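Side-chain contacts in NalD (Pseudomonas aeruginosa PAO1, PDB 5DAJ), which represses transcription of the MexAB-OprM multidrug efflux pump as its secondary repressor, and binds novobiocin, which induces expression of the pump: residues 18-23 / 109-114; 62-67 / 102-107. One frame throughout, in Å; residues are numbered along the deposited sequence.

Contact 1 of 2, residues 18-23 / 109-114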
loop_
_atom_site.group_PDB
_atom_site.type_symbol
_atom_site.label_atom_id
_atom_site.label_comp_id
_atom_site.label_asym_id
_atom_site.label_seq_id
_atom_site.Cartn_x
_atom_site.Cartn_y
_atom_site.Cartn_z
ATOM N N ALA A 18 14.276 10.692 -17.679
ATOM C CA ALA A 18 13.302 11.758 -17.958
ATOM C C ALA A 18 11.905 11.407 -17.457
ATOM O O ALA A 18 11.285 12.179 -16.723
ATOM C CB ALA A 18 13.246 12.053 -19.448
ATOM N N ALA A 19 11.451 10.212 -17.813
ATOM C CA ALA A 19 10.161 9.694 -17.353
ATOM C C ALA A 19 10.078 9.582 -15.823
ATOM O O ALA A 19 9.038 9.884 -15.221
ATOM C CB ALA A 19 9.883 8.339 -17.985
ATOM N N GLU A 20 11.163 9.101 -15.213
ATOM C CA GLU A 20 11.260 8.966 -13.748
ATOM C C GLU A 20 11.008 10.317 -13.084
ATOM O O GLU A 20 10.164 10.429 -12.201
ATOM C CB GLU A 20 12.627 8.406 -13.345
ATOM C CG GLU A 20 12.843 8.194 -11.852
ATOM C CD GLU A 20 14.265 7.769 -11.516
ATOM O OE1 GLU A 20 14.874 7.001 -12.287
ATOM O OE2 GLU A 20 14.780 8.202 -10.462
ATOM N N GLU A 21 11.710 11.341 -13.550
ATOM C CA GLU A 21 11.548 12.712 -13.029
ATOM C C GLU A 21 10.127 13.262 -13.266
ATOM O O GLU A 21 9.512 13.827 -12.350
ATOM C CB GLU A 21 12.614 13.624 -13.668
ATOM C CG GLU A 21 12.690 15.064 -13.321
ATOM C CD GLU A 21 13.185 15.926 -14.478
ATOM O OE1 GLU A 21 12.392 16.545 -15.248
ATOM O OE2 GLU A 21 14.408 15.950 -14.633
ATOM N N LEU A 22 9.606 13.066 -14.475
ATOM C CA LEU A 22 8.261 13.563 -14.834
ATOM C C LEU A 22 7.139 12.860 -14.070
ATOM O O LEU A 22 6.273 13.529 -13.497
ATOM C CB LEU A 22 7.988 13.468 -16.337
ATOM C CG LEU A 22 8.334 14.735 -17.123
ATOM C CD1 LEU A 22 9.801 14.747 -17.509
ATOM C CD2 LEU A 22 7.466 14.844 -18.361
ATOM N N PHE A 23 7.156 11.528 -14.077
ATOM C CA PHE A 23 6.188 10.726 -13.313
ATOM C C PHE A 23 6.169 11.159 -11.855
ATOM O O PHE A 23 5.100 11.346 -11.268
ATOM C CB PHE A 23 6.518 9.226 -13.352
ATOM C CG PHE A 23 6.280 8.554 -14.677
ATOM C CD1 PHE A 23 5.479 9.119 -15.675
ATOM C CD2 PHE A 23 6.834 7.306 -14.910
ATOM C CE1 PHE A 23 5.270 8.462 -16.870
ATOM C CE2 PHE A 23 6.630 6.642 -16.113
ATOM C CZ PHE A 23 5.844 7.220 -17.092
ATOM N N LEU A 109 9.815 3.636 -6.544
ATOM C CA LEU A 109 8.757 3.044 -5.711
ATOM C C LEU A 109 7.742 4.076 -5.240
ATOM O O LEU A 109 6.561 3.748 -5.107
ATOM C CB LEU A 109 9.318 2.280 -4.513
ATOM C CG LEU A 109 10.024 0.973 -4.851
ATOM C CD1 LEU A 109 10.539 0.364 -3.567
ATOM C CD2 LEU A 109 9.132 -0.030 -5.555
ATOM N N THR A 110 8.185 5.314 -5.017
ATOM C CA THR A 110 7.251 6.412 -4.700
ATOM C C THR A 110 6.338 6.635 -5.903
ATOM O O THR A 110 5.146 6.888 -5.736
ATOM C CB THR A 110 7.998 7.772 -4.359
ATOM O OG1 THR A 110 8.945 7.606 -3.304
ATOM C CG2 THR A 110 7.105 8.926 -3.930
ATOM N N ILE A 111 6.878 6.506 -7.112
ATOM C CA ILE A 111 6.030 6.589 -8.312
ATOM C C ILE A 111 4.982 5.471 -8.309
ATOM O O ILE A 111 3.785 5.725 -8.475
ATOM C CB ILE A 111 6.838 6.504 -9.622
ATOM C CG1 ILE A 111 7.685 7.756 -9.810
ATOM C CG2 ILE A 111 5.901 6.347 -10.804
ATOM C CD1 ILE A 111 8.775 7.594 -10.842
ATOM N N LEU A 112 5.461 4.245 -8.118
ATOM C CA LEU A 112 4.616 3.047 -8.126
ATOM C C LEU A 112 3.437 3.112 -7.153
ATOM O O LEU A 112 2.304 2.782 -7.500
ATOM C CB LEU A 112 5.444 1.805 -7.802
ATOM C CG LEU A 112 4.649 0.517 -7.588
ATOM C CD1 LEU A 112 3.862 0.178 -8.837
ATOM C CD2 LEU A 112 5.563 -0.638 -7.203
HETATM N N MSE A 113 3.709 3.552 -5.942
HETATM C CA MSE A 113 2.709 3.495 -4.873
HETATM C C MSE A 113 1.995 4.780 -4.604
HETATM O O MSE A 113 0.992 4.797 -3.898
HETATM C CB MSE A 113 3.422 3.070 -3.613
HETATM C CG MSE A 113 4.097 1.732 -3.886
HETATM SE SE MSE A 113 4.706 0.962 -2.206
HETATM C CE MSE A 113 5.401 -0.725 -2.964
ATOM N N GLN A 114 2.458 5.850 -5.223
ATOM C CA GLN A 114 1.979 7.196 -4.914
ATOM C C GLN A 114 1.623 8.095 -6.096
ATOM O O GLN A 114 0.755 8.979 -5.967
ATOM C CB GLN A 114 3.047 7.894 -4.104
ATOM C CG GLN A 114 2.514 8.873 -3.094
ATOM C CD GLN A 114 2.483 8.264 -1.732
ATOM O OE1 GLN A 114 3.486 7.692 -1.271
ATOM N NE2 GLN A 114 1.325 8.352 -1.077
#
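Ile111 points from helix 103-114 straight at the flank of helix 6-26, and both its branches come up on the same side of Phe23 CB. Its CD1 lies 3.7 Å and its CG2 3.9 Å from Phe23 CB. With chi2 extended (164°), CD1 reaches farthest and also comes to 3.4 Å from the backbone O of Glu20, one turn back from Phe23. A branched isoleucine suits the spot because its two arms can touch Phe23 CB together while CD1 also reaches Glu20.

Phe23 starts toward the partner helix but does not finish there. Its CG stands opposite the carbonyl carbon (chi1 -71°), which swings the ring back along its own helix. Ala19 C stands 4.0 Å above the plane of one face, toward the rim, and the Phe23 side chain also touches Val28 and Thr31. The small side chain of Ala19 suits the close helix 54-63, where it touches Leu57 and Met61.

Glu20 is fully extended past the isoleucine; only its methylene CG approaches, 4.2 Å from Ile111 CD1. Its carboxylate forms salt bridges with Arg107 and Lys104 of the same partner helix. No hydrogen bond crosses between 18-23 and 109-114. Joining the N-terminal TetR-family DNA-binding region to the C-terminal region, the contact is thus a buried apolar fit with ionic pairing alongside, consistent with hydrocarbon packing setting the helix spacing and the charges favouring one position along it.

Contact 2 of 2, residues 62-67 / 102-107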
loop_
_atom_site.group_PDB
_atom_site.type_symbol
_atom_site.label_atom_id
_atom_site.label_comp_id
_atom_site.label_asym_id
_atom_site.label_seq_id
_atom_site.Cartn_x
_atom_site.Cartn_y
_atom_site.Cartn_z
ATOM N N LEU A 62 10.481 -0.038 -13.680
ATOM C CA LEU A 62 10.433 -0.830 -12.467
ATOM C C LEU A 62 11.451 -1.936 -12.432
ATOM O O LEU A 62 12.000 -2.239 -11.424
ATOM C CB LEU A 62 9.069 -1.428 -12.300
ATOM C CG LEU A 62 7.981 -0.423 -12.034
ATOM C CD1 LEU A 62 6.645 -1.070 -12.263
ATOM C CD2 LEU A 62 8.076 0.056 -10.616
ATOM N N ASN A 63 11.682 -2.553 -13.553
ATOM C CA ASN A 63 12.693 -3.614 -13.690
ATOM C C ASN A 63 14.088 -3.205 -13.250
ATOM O O ASN A 63 14.838 -4.042 -12.753
ATOM C CB ASN A 63 12.786 -4.098 -15.138
ATOM C CG ASN A 63 11.707 -5.074 -15.509
ATOM O OD1 ASN A 63 10.888 -5.484 -14.680
ATOM N ND2 ASN A 63 11.697 -5.461 -16.783
ATOM N N GLN A 64 14.422 -1.924 -13.431
ATOM C CA GLN A 64 15.707 -1.363 -12.972
ATOM C C GLN A 64 15.937 -1.568 -11.464
ATOM O O GLN A 64 17.072 -1.549 -11.000
ATOM C CB GLN A 64 15.787 0.146 -13.264
ATOM C CG GLN A 64 15.717 0.562 -14.737
ATOM C CD GLN A 64 15.653 2.077 -14.936
ATOM O OE1 GLN A 64 16.524 2.674 -15.569
ATOM N NE2 GLN A 64 14.617 2.703 -14.391
ATOM N N VAL A 65 14.846 -1.765 -10.727
ATOM C CA VAL A 65 14.803 -1.760 -9.257
ATOM C C VAL A 65 14.341 -3.083 -8.597
ATOM O O VAL A 65 14.454 -3.248 -7.378
ATOM C CB VAL A 65 13.944 -0.536 -8.826
ATOM C CG1 VAL A 65 12.978 -0.811 -7.666
ATOM C CG2 VAL A 65 14.864 0.639 -8.541
ATOM N N ARG A 66 13.883 -4.043 -9.393
ATOM C CA ARG A 66 13.411 -5.352 -8.909
ATOM C C ARG A 66 14.429 -6.491 -8.872
ATOM O O ARG A 66 15.179 -6.652 -9.800
ATOM C CB ARG A 66 12.332 -5.853 -9.841
ATOM C CG ARG A 66 10.946 -5.309 -9.629
ATOM C CD ARG A 66 10.015 -6.090 -10.525
ATOM N NE ARG A 66 8.809 -5.385 -10.890
ATOM C CZ ARG A 66 8.408 -5.236 -12.140
ATOM N NH1 ARG A 66 9.130 -5.729 -13.125
ATOM N NH2 ARG A 66 7.298 -4.587 -12.404
ATOM N N LEU A 67 14.434 -7.303 -7.818
ATOM C CA LEU A 67 15.348 -8.467 -7.740
ATOM C C LEU A 67 14.868 -9.544 -8.706
ATOM O O LEU A 67 13.686 -9.900 -8.681
ATOM C CB LEU A 67 15.448 -9.080 -6.315
ATOM C CG LEU A 67 16.460 -8.442 -5.354
ATOM C CD1 LEU A 67 16.176 -8.832 -3.909
ATOM C CD2 LEU A 67 17.889 -8.815 -5.727
ATOM N N GLN A 102 19.184 3.681 -1.164
ATOM C CA GLN A 102 19.061 3.680 -2.637
ATOM C C GLN A 102 18.026 4.684 -3.154
ATOM O O GLN A 102 16.842 4.362 -3.260
ATOM C CB GLN A 102 18.713 2.282 -3.126
ATOM C CG GLN A 102 19.835 1.273 -2.948
ATOM C CD GLN A 102 19.399 -0.152 -3.266
ATOM O OE1 GLN A 102 18.516 -0.371 -4.103
ATOM N NE2 GLN A 102 20.008 -1.127 -2.597
ATOM N N GLU A 103 18.488 5.894 -3.479
ATOM C CA GLU A 103 17.615 6.979 -3.949
ATOM C C GLU A 103 16.801 6.599 -5.191
ATOM O O GLU A 103 15.613 6.929 -5.265
ATOM C CB GLU A 103 18.411 8.251 -4.246
ATOM C CG GLU A 103 17.538 9.454 -4.613
ATOM C CD GLU A 103 18.298 10.769 -4.737
ATOM O OE1 GLU A 103 17.677 11.752 -5.198
ATOM O OE2 GLU A 103 19.499 10.836 -4.380
ATOM N N LYS A 104 17.438 5.922 -6.149
ATOM C CA LYS A 104 16.740 5.505 -7.375
ATOM C C LYS A 104 15.536 4.618 -7.034
ATOM O O LYS A 104 14.431 4.840 -7.551
ATOM C CB LYS A 104 17.639 4.747 -8.361
ATOM C CG LYS A 104 17.069 4.741 -9.777
ATOM C CD LYS A 104 17.900 3.925 -10.763
ATOM C CE LYS A 104 17.463 4.135 -12.222
ATOM N NZ LYS A 104 17.645 5.514 -12.755
ATOM N N LYS A 105 15.771 3.629 -6.162
ATOM C CA LYS A 105 14.718 2.727 -5.662
ATOM C C LYS A 105 13.592 3.515 -5.006
ATOM O O LYS A 105 12.417 3.297 -5.289
ATOM C CB LYS A 105 15.281 1.716 -4.647
ATOM C CG LYS A 105 14.413 0.477 -4.382
ATOM C CD LYS A 105 14.903 -0.290 -3.141
ATOM C CE LYS A 105 14.858 -1.805 -3.283
ATOM N NZ LYS A 105 13.542 -2.376 -2.884
ATOM N N ARG A 106 13.976 4.428 -4.122
ATOM C CA ARG A 106 13.020 5.265 -3.399
ATOM C C ARG A 106 12.157 6.044 -4.394
ATOM O O ARG A 106 10.934 5.989 -4.308
ATOM C CB ARG A 106 13.734 6.224 -2.443
ATOM C CG ARG A 106 12.806 7.021 -1.529
ATOM C CD ARG A 106 13.533 8.181 -0.876
ATOM N NE ARG A 106 14.892 7.817 -0.448
ATOM C CZ ARG A 106 16.019 8.469 -0.755
ATOM N NH1 ARG A 106 16.015 9.590 -1.481
ATOM N NH2 ARG A 106 17.178 8.000 -0.302
ATOM N N ARG A 107 12.802 6.722 -5.339
ATOM C CA ARG A 107 12.100 7.536 -6.345
ATOM C C ARG A 107 11.084 6.717 -7.164
ATOM O O ARG A 107 9.914 7.092 -7.273
ATOM C CB ARG A 107 13.091 8.237 -7.284
ATOM C CG ARG A 107 13.906 9.340 -6.613
ATOM C CD ARG A 107 15.060 9.851 -7.483
ATOM N NE ARG A 107 14.623 10.300 -8.807
ATOM C CZ ARG A 107 14.182 11.522 -9.120
ATOM N NH1 ARG A 107 14.110 12.495 -8.219
ATOM N NH2 ARG A 107 13.802 11.783 -10.367
#
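Lys105, in the first turns of helix 103-114, meets Val65 of 62-67, beginning with the hydrocarbon near its backbone. Its CB lies 4.1 Å from Val65 CG2. The next carbon, CG, stands opposite the backbone N (chi1 -162°) and comes to 3.8 Å from Val65 CG1. Beyond it the bends at chi3 and chi4 turn the chain so that CD, CE and NZ run past the valine, all 4.9 to 5.1 Å from Val65 CG1. A lysine works here because its methylenes are apolar and can lie along the valine, with the ammonium at the far end.

The two side chains cross obliquely, and Val65 answers with both methyls: CG2 also presses on the helix backbone, 3.6 Å from Lys105 CA. The compact valine lets the two backbones come this close.

Beside this pair, Gln64 and Lys104 cross at about a right angle. Lys104 CE is 3.8 Å from Gln64 OE1 and 3.9 Å from Gln64 NE2, and stands over the amide plane, not at its edge. No hydrogen bond joins them; Gln64 NE2 bonds to Met61 O, and Lys104 NZ pairs with Glu20.

Helix 6-26 borders the contact, where Leu16 touches Gln64 and Leu17 touches Lys104. Lys105 also packs on Ser98 of helix 84-101 and Phe174 of helix 159-179. Val65, resting on Ile108 too, helps seat 62-67 on helix 103-114 of the C-terminal region.

The centres of contacts 1 and 2 lie about 10 Å apart, and both use helix 103-114: contact 2 its first turns, contact 1 its later ones. Along the chain 62-67 and 102-107 fall between 18-23 and 109-114, so the chain closes contact 2 within the span that contact 1 ties off. Glu20 of contact 1 ties it electrostatically to the first turns of helix 103-114, and Leu112 packs on Leu62. Helix 103-114 thereby bears on helix 6-26 of the DNA-binding region and on 62-67. As in other TetR-family repressors, such a junction probably couples the C-terminal ligand-binding region to DNA binding.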